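PDB 3DGT: endo-1,3-beta-glucanase from Streptomyces sioyaensis, which hydrolyses internal beta-1,3-glycosidic linkages of 1,3-beta-glucans, this chain being its family 16 glycoside hydrolase catalytic domain. Local coordinates for the magnesium ion site. Numbering follows the deposited sequence.

The magnesium ion site. Residues 1-2, 16-18, 66-67, 105, 268-270. With MG (magnesium ion), chain B.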
loop_
_atom_site.group_PDB
_atom_site.type_symbol
_atom_site.label_atom_id
_atom_site.label_comp_id
_atom_site.label_asym_id
_atom_site.label_seq_id
_atom_site.Cartn_x
_atom_site.Cartn_y
_atom_site.Cartn_z
ATOM N N SER A 1 -10.948 2.119 -15.370
ATOM C CA SER A 1 -11.202 0.668 -15.142
ATOM C C SER A 1 -9.984 -0.167 -15.485
ATOM O O SER A 1 -9.184 0.219 -16.343
ATOM C CB SER A 1 -12.368 0.186 -15.991
ATOM O OG SER A 1 -13.543 0.930 -15.725
ATOM N N ALA A 2 -9.858 -1.314 -14.821
ATOM C CA ALA A 2 -8.777 -2.248 -15.123
ATOM C C ALA A 2 -8.895 -2.722 -16.566
ATOM O O ALA A 2 -10.001 -3.038 -17.018
ATOM C CB ALA A 2 -8.792 -3.435 -14.163
ATOM N N ASP A 16 -13.109 -2.367 -8.779
ATOM C CA ASP A 16 -12.897 -1.211 -9.628
ATOM C C ASP A 16 -13.603 0.050 -9.107
ATOM O O ASP A 16 -13.604 1.087 -9.783
ATOM C CB ASP A 16 -13.294 -1.526 -11.082
ATOM C CG ASP A 16 -12.243 -1.071 -12.086
ATOM O OD1 ASP A 16 -11.776 0.075 -11.964
ATOM O OD2 ASP A 16 -11.894 -1.860 -12.999
ATOM N N PHE A 17 -14.171 -0.028 -7.900
ATOM C CA PHE A 17 -14.667 1.162 -7.188
ATOM C C PHE A 17 -15.713 1.957 -7.969
ATOM O O PHE A 17 -15.758 3.180 -7.897
ATOM C CB PHE A 17 -13.494 2.045 -6.729
ATOM C CG PHE A 17 -12.554 1.353 -5.783
ATOM C CD1 PHE A 17 -12.996 0.943 -4.527
ATOM C CD2 PHE A 17 -11.221 1.140 -6.127
ATOM C CE1 PHE A 17 -12.136 0.310 -3.640
ATOM C CE2 PHE A 17 -10.342 0.503 -5.243
ATOM C CZ PHE A 17 -10.809 0.085 -3.991
ATOM N N ASP A 18 -16.554 1.239 -8.707
ATOM C CA ASP A 18 -17.669 1.852 -9.401
ATOM C C ASP A 18 -18.823 2.035 -8.428
ATOM O O ASP A 18 -18.977 1.274 -7.468
ATOM C CB ASP A 18 -18.081 1.007 -10.617
ATOM C CG ASP A 18 -16.969 0.910 -11.655
ATOM O OD1 ASP A 18 -16.384 1.966 -12.005
ATOM O OD2 ASP A 18 -16.684 -0.227 -12.099
ATOM N N GLY A 66 -15.563 5.924 -11.043
ATOM C CA GLY A 66 -14.831 4.658 -11.019
ATOM C C GLY A 66 -13.643 4.627 -10.075
ATOM O O GLY A 66 -12.775 3.764 -10.200
ATOM N N ASP A 67 -13.587 5.569 -9.133
ATOM C CA ASP A 67 -12.450 5.642 -8.224
ATOM C C ASP A 67 -12.840 5.740 -6.769
ATOM O O ASP A 67 -13.841 6.371 -6.412
ATOM C CB ASP A 67 -11.543 6.842 -8.525
ATOM C CG ASP A 67 -11.274 7.031 -9.993
ATOM O OD1 ASP A 67 -10.638 6.154 -10.600
ATOM O OD2 ASP A 67 -11.664 8.098 -10.529
ATOM N N ARG A 105 -4.197 0.947 -9.742
ATOM C CA ARG A 105 -4.005 2.116 -10.578
ATOM C C ARG A 105 -4.521 3.285 -9.770
ATOM O O ARG A 105 -5.679 3.283 -9.330
ATOM C CB ARG A 105 -4.743 1.969 -11.905
ATOM C CG ARG A 105 -4.642 3.181 -12.819
ATOM C CD ARG A 105 -5.211 2.864 -14.193
ATOM N NE ARG A 105 -5.015 3.964 -15.140
ATOM C CZ ARG A 105 -5.969 4.797 -15.549
ATOM N NH1 ARG A 105 -7.223 4.677 -15.115
ATOM N NH2 ARG A 105 -5.660 5.763 -16.407
ATOM N N VAL A 268 -8.013 6.115 -6.375
ATOM C CA VAL A 268 -7.692 4.736 -6.754
ATOM C C VAL A 268 -8.738 4.181 -7.711
ATOM O O VAL A 268 -9.883 3.964 -7.327
ATOM C CB VAL A 268 -7.595 3.818 -5.507
ATOM C CG1 VAL A 268 -7.086 2.421 -5.897
ATOM C CG2 VAL A 268 -6.696 4.461 -4.431
ATOM N N ASP A 269 -8.346 3.939 -8.961
ATOM C CA ASP A 269 -9.256 3.363 -9.950
ATOM C C ASP A 269 -9.620 1.916 -9.631
ATOM O O ASP A 269 -10.789 1.526 -9.704
ATOM C CB ASP A 269 -8.634 3.477 -11.342
ATOM C CG ASP A 269 -9.553 3.013 -12.461
ATOM O OD1 ASP A 269 -10.768 2.785 -12.246
ATOM O OD2 ASP A 269 -9.035 2.887 -13.591
ATOM N N TYR A 270 -8.631 1.121 -9.259
ATOM C CA TYR A 270 -8.891 -0.273 -8.938
ATOM C C TYR A 270 -7.762 -0.886 -8.133
ATOM O O TYR A 270 -6.648 -0.363 -8.107
ATOM C CB TYR A 270 -9.123 -1.102 -10.223
ATOM C CG TYR A 270 -7.915 -1.239 -11.121
ATOM C CD1 TYR A 270 -6.948 -2.223 -10.881
ATOM C CD2 TYR A 270 -7.740 -0.392 -12.216
ATOM C CE1 TYR A 270 -5.840 -2.360 -11.717
ATOM C CE2 TYR A 270 -6.629 -0.530 -13.057
ATOM C CZ TYR A 270 -5.687 -1.504 -12.790
ATOM O OH TYR A 270 -4.589 -1.641 -13.616
HETATM MG MG MG B . -12.261 1.923 -11.136
HETATM O O HOH W 1 -13.716 2.093 -12.591
#
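The Tyr270 ring is filled on both faces: Ala2 CB stands 3.6 Å above its centre, backbone N of Arg105 lies over the opposite face, and Asp269 OD2 meets the edge in plane. The guanidinium of Arg105 turns its own edge to the Asp269 carboxylate, and the Phe17 ring points an edge at Asp269 C. Beside these groups sits a near-octahedral magnesium site in the family 16 beta-sandwich, where loops meet strand 266-276. Asp16 and Asp269 each chelate through backbone O and side-chain OD1, Gly66 gives its carbonyl O, and water 1 is a further ligand; each bond, such as Asp269 OD1 to MG, measures 2.1 Å. Asp269 CG is anti to its backbone N (chi1 -175°), beside its carbonyl carbon, which lets O and OD1 of the same residue reach one metal. Its outer oxygen is doubly gripped. Ser1 N reaches the syn lone pair of Asp269 OD2 at 2.7 Å. Arg105 NH1 forms a salt bridge to Asp269 OD2 at 3.0 Å, approaching 33° out of the carboxylate plane, while OD2 lies close to the guanidinium plane. Asp16 OD2 accepts Ala2 N on the syn side at 2.8 Å, almost straight (171° at H). The ion joins the loops of Asp16 and Gly66 to strand 266-276, while Ser1 and Ala2 fasten the N-terminus to the outer carboxylate oxygens; a structural role is likely, and the metal's charge probably keeps both carboxylates ionised. Water 1 is held in turn by Asp18 OD1, a second-shell carboxylate oxygen 2.7 Å from the water oxygen.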